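Local atomic coordinates of penicillin-binding protein activator LpoB (Salmonella enterica subsp. enterica serovar Typhimurium, PDB entry 4Q6V), a protein that probably regulates peptidoglycan synthesis as an outer-membrane lipoprotein that activates penicillin-binding protein 1B, the chain here being its C-terminal domain. Residues Q8-K13 with P111-Q116; E46-A51 with L100-S105. All coordinates share one frame; numbering follows the deposited sequence.

Interaction 1 (Q8-K13 with P111-Q116); sequences QPLVSK and PALQMQ
With CG beside its backbone N and CD1 anti to CA (chi2 177°), L10 sends its isobutyl group from helix 8-13 toward strand 112-116, CD1 foremost, and the selenomethionine M115 reaches toward it. M115 has CG anti to its carbonyl carbon and is extended at chi2; a bend at chi3 (-40°) then turns the terminal methyl CE against L10. The two side chains lie at a slant to one another, and CE of M115 is modelled 3.7 Å from CD1 of L10 and 3.9 Å from its CG. The modelled approach of the same methyl to CB of L10 is implausibly short, so the exact position of CE, and with it these spacings, is doubtful.

L113, two residues earlier on the same face of the strand, completes the contact: its CD2 reaches CD1 of L10 at 4.0 Å. The leucine tip is thus met by L113 and M115, whereas Q114 between them points to the other face of the sheet. V11 borders the contact and turns its side chain to A51 and L52 of helix 41-54. M115 also touches L48 of that helix and W127 of strand 125-132.

All touching residues are buried, and the side-chain contacts are all apolar. The axes of the short segments run nearly parallel, 20° apart and 10.3 Å from each other at closest approach. This is the packing of an alpha/beta layer, with the N-terminal helix 3-15 laid along one face of the mixed sheet.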
# COMPACT_ATOMS: atom_id res chain seq x y z
N GLN A 8 9.84 -1.39 7.80
CA GLN A 8 9.53 -1.87 9.16
C GLN A 8 9.23 -0.74 10.13
O GLN A 8 8.25 -0.79 10.88
CB GLN A 8 10.67 -2.74 9.73
CG GLN A 8 10.96 -4.03 8.98
CD GLN A 8 9.80 -5.00 8.98
OE1 GLN A 8 8.99 -5.01 9.91
NE2 GLN A 8 9.72 -5.82 7.93
N PRO A 9 10.07 0.29 10.15
CA PRO A 9 9.80 1.38 11.05
C PRO A 9 8.51 2.14 10.71
O PRO A 9 7.88 2.66 11.61
CB PRO A 9 11.01 2.30 10.89
CG PRO A 9 11.84 1.77 9.79
CD PRO A 9 11.45 0.33 9.63
N LEU A 10 8.18 2.21 9.41
CA LEU A 10 7.00 2.98 8.96
C LEU A 10 5.75 2.17 9.30
O LEU A 10 4.76 2.71 9.78
CB LEU A 10 7.08 3.22 7.47
CG LEU A 10 8.11 4.23 6.95
CD1 LEU A 10 8.13 4.32 5.44
CD2 LEU A 10 7.80 5.59 7.54
N VAL A 11 5.80 0.87 9.08
CA VAL A 11 4.67 0.01 9.47
C VAL A 11 4.42 0.05 10.98
O VAL A 11 3.30 0.06 11.46
CB VAL A 11 4.86 -1.43 9.01
CG1 VAL A 11 3.89 -2.35 9.73
CG2 VAL A 11 4.69 -1.50 7.50
N SER A 12 5.51 0.07 11.73
CA SER A 12 5.45 0.13 13.18
C SER A 12 4.83 1.42 13.65
O SER A 12 3.99 1.36 14.53
CB SER A 12 6.88 -0.02 13.74
OG SER A 12 6.85 0.05 15.14
N LYS A 13 5.19 2.55 13.03
CA LYS A 13 4.62 3.83 13.33
C LYS A 13 3.16 3.97 12.87
O LYS A 13 2.36 4.70 13.47
CB LYS A 13 5.39 4.94 12.65
CG LYS A 13 6.83 5.09 13.11
CD LYS A 13 7.69 5.97 12.19
CE LYS A 13 6.96 7.26 11.82
NZ LYS A 13 7.71 8.09 10.83
N PRO A 111 16.21 6.16 -3.18
CA PRO A 111 14.80 6.49 -3.23
C PRO A 111 14.26 7.04 -1.90
O PRO A 111 14.74 6.72 -0.81
CB PRO A 111 14.15 5.18 -3.55
CG PRO A 111 15.20 4.31 -4.17
CD PRO A 111 16.44 4.73 -3.46
N ALA A 112 13.23 7.84 -1.98
CA ALA A 112 12.38 8.18 -0.83
C ALA A 112 11.06 7.41 -0.85
O ALA A 112 10.27 7.50 -1.77
CB ALA A 112 12.20 9.68 -0.74
N LEU A 113 10.83 6.59 0.18
CA LEU A 113 9.58 5.85 0.37
C LEU A 113 8.58 6.72 1.15
O LEU A 113 8.88 7.29 2.17
CB LEU A 113 9.86 4.53 1.08
CG LEU A 113 8.70 3.55 1.19
CD1 LEU A 113 8.25 3.06 -0.15
CD2 LEU A 113 9.11 2.39 2.05
N GLN A 114 7.39 6.89 0.59
CA GLN A 114 6.30 7.60 1.26
C GLN A 114 5.06 6.73 1.25
O GLN A 114 4.81 6.03 0.26
CB GLN A 114 6.03 8.96 0.62
CG GLN A 114 7.18 9.93 0.86
CD GLN A 114 7.29 11.07 -0.14
OE1 GLN A 114 6.74 11.00 -1.24
NE2 GLN A 114 8.03 12.11 0.23
N MSE A 115 4.32 6.77 2.34
CA MSE A 115 3.14 5.90 2.48
C MSE A 115 2.01 6.71 3.04
O MSE A 115 2.21 7.66 3.77
CB MSE A 115 3.45 4.72 3.41
CG MSE A 115 4.42 3.74 2.76
SE MSE A 115 4.67 2.10 3.85
CE MSE A 115 4.71 3.01 5.57
N GLN A 116 0.78 6.36 2.67
CA GLN A 116 -0.40 6.98 3.23
C GLN A 116 -1.54 5.98 3.44
O GLN A 116 -1.80 5.12 2.58
CB GLN A 116 -0.84 8.09 2.32
CG GLN A 116 0.33 8.80 1.64
CD GLN A 116 -0.18 9.46 0.41
OE1 GLN A 116 -0.94 10.44 0.52
NE2 GLN A 116 0.21 8.92 -0.76

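Interaction 2 (E46-A51 with L100-S105); sequences ETLRNA and LYSSAS
L48 and S102 point toward each other, the leucine from helix 46-51 toward the sheet and the serine from strand 100-105 back toward the helix. The leucine meets the serine through a single methyl group, with CD2 of L48 lying 3.6 Å from OG of S102. This is a van der Waals contact between a methyl and a hydroxyl oxygen. On L48, CG lies anti to the backbone N (chi1 -175°); with chi2 at 49°, CD1 is folded back and CD2 is roughly anti to CA, so CD2 extends farthest toward the strand.

L100, two residues before S102 and on the same face of the strand, approaches the same methyl more loosely: its CD2 is 4.2 Å from CD2 of L48. One leucine branch therefore touches a hydroxyl and a methyl that project from alternate positions of the strand. Y101, between them, points to the other face, where it packs on R84 and A87 of helix 84-94.

The backbones remain well apart, with the CA atoms of L48 and S102 separated by 9.4 Å. The contact is buried, and L48 also touches V28 of the neighbouring strand 25-35. Helix 41-54 thus packs over central strand 98-106 in a layered alpha/beta domain, with helix 84-94 packing against the other face of the sheet at Y101.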
# COMPACT_ATOMS: atom_id res chain seq x y z
N GLU A 46 5.62 -7.11 -2.26
CA GLU A 46 5.68 -8.34 -1.46
C GLU A 46 6.29 -8.12 -0.09
O GLU A 46 5.76 -8.57 0.93
CB GLU A 46 6.41 -9.47 -2.17
CG GLU A 46 5.54 -10.23 -3.17
CD GLU A 46 4.43 -11.05 -2.51
OE1 GLU A 46 4.70 -11.71 -1.48
OE2 GLU A 46 3.25 -11.05 -2.97
N THR A 47 7.40 -7.39 -0.06
CA THR A 47 8.01 -7.05 1.21
C THR A 47 7.01 -6.34 2.13
O THR A 47 6.94 -6.60 3.32
CB THR A 47 9.29 -6.19 0.99
OG1 THR A 47 10.26 -6.97 0.30
CG2 THR A 47 9.90 -5.72 2.30
N LEU A 48 6.29 -5.39 1.56
CA LEU A 48 5.39 -4.54 2.27
C LEU A 48 4.26 -5.40 2.84
O LEU A 48 3.89 -5.25 4.01
CB LEU A 48 4.79 -3.46 1.33
CG LEU A 48 3.90 -2.43 2.06
CD1 LEU A 48 4.55 -1.85 3.28
CD2 LEU A 48 3.45 -1.34 1.09
N ARG A 49 3.70 -6.26 2.00
CA ARG A 49 2.57 -7.11 2.37
C ARG A 49 3.00 -8.00 3.55
O ARG A 49 2.24 -8.25 4.50
CB ARG A 49 2.09 -7.92 1.18
CG ARG A 49 1.31 -7.14 0.12
CD ARG A 49 1.01 -8.01 -1.09
NE ARG A 49 0.26 -9.19 -0.69
CZ ARG A 49 -1.06 -9.33 -0.72
NH1 ARG A 49 -1.84 -8.38 -1.18
NH2 ARG A 49 -1.62 -10.46 -0.29
N ASN A 50 4.26 -8.44 3.51
CA ASN A 50 4.80 -9.26 4.60
C ASN A 50 4.91 -8.52 5.90
O ASN A 50 4.41 -8.98 6.92
CB ASN A 50 6.11 -9.90 4.17
CG ASN A 50 5.91 -10.98 3.13
OD1 ASN A 50 6.61 -11.05 2.13
ND2 ASN A 50 4.94 -11.85 3.37
N ALA A 51 5.52 -7.34 5.85
CA ALA A 51 5.61 -6.47 7.01
C ALA A 51 4.22 -6.20 7.63
O ALA A 51 4.10 -6.12 8.86
CB ALA A 51 6.29 -5.15 6.69
N LEU A 100 -3.93 1.31 1.63
CA LEU A 100 -2.56 1.81 1.79
C LEU A 100 -1.91 2.16 0.46
O LEU A 100 -1.74 1.26 -0.40
CB LEU A 100 -1.71 0.82 2.61
CG LEU A 100 -0.27 1.25 2.89
CD1 LEU A 100 -0.20 2.50 3.72
CD2 LEU A 100 0.41 0.12 3.64
N TYR A 101 -1.59 3.44 0.30
CA TYR A 101 -0.79 3.85 -0.83
C TYR A 101 0.67 3.96 -0.46
O TYR A 101 0.96 4.41 0.64
CB TYR A 101 -1.31 5.16 -1.39
CG TYR A 101 -2.79 5.22 -1.69
CD1 TYR A 101 -3.30 4.80 -2.92
CD2 TYR A 101 -3.67 5.78 -0.76
CE1 TYR A 101 -4.65 4.90 -3.21
CE2 TYR A 101 -5.03 5.90 -1.05
CZ TYR A 101 -5.50 5.47 -2.27
OH TYR A 101 -6.85 5.55 -2.53
N SER A 102 1.56 3.60 -1.37
CA SER A 102 3.00 3.82 -1.23
C SER A 102 3.71 4.06 -2.58
O SER A 102 3.25 3.61 -3.65
CB SER A 102 3.61 2.65 -0.43
OG SER A 102 3.46 1.46 -1.12
N SER A 103 4.81 4.79 -2.52
CA SER A 103 5.58 5.09 -3.72
C SER A 103 6.99 5.42 -3.37
O SER A 103 7.21 5.92 -2.28
CB SER A 103 4.98 6.27 -4.50
OG SER A 103 5.26 7.46 -3.79
N ALA A 104 7.91 5.11 -4.29
CA ALA A 104 9.33 5.44 -4.18
C ALA A 104 9.65 6.52 -5.21
O ALA A 104 9.25 6.40 -6.36
CB ALA A 104 10.21 4.21 -4.38
N SER A 105 10.29 7.59 -4.77
CA SER A 105 10.62 8.71 -5.61
C SER A 105 12.03 9.23 -5.44
O SER A 105 12.82 8.76 -4.58
CB SER A 105 9.58 9.81 -5.39
OG SER A 105 9.59 10.38 -4.07

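How the interactions relate
Interactions 1 and 2 are both buried and lie on the same face of the mixed sheet, their centres about 8 Å apart. Each sets a different helix on one of two adjacent antiparallel strands, which pair through probable backbone hydrogen bonds from A112 N to S105 O and from Q116 N to Y101 O, both 2.8 Å. M115 joins the two sites, its CG packing 3.5 Å from CB of S102. In interaction 1 the side-chain contacts are all apolar, and it buries more surface, 170 Å² against 99 Å². Interaction 2, closer to the centre of the chain, brings a serine hydroxyl into a largely apolar layer.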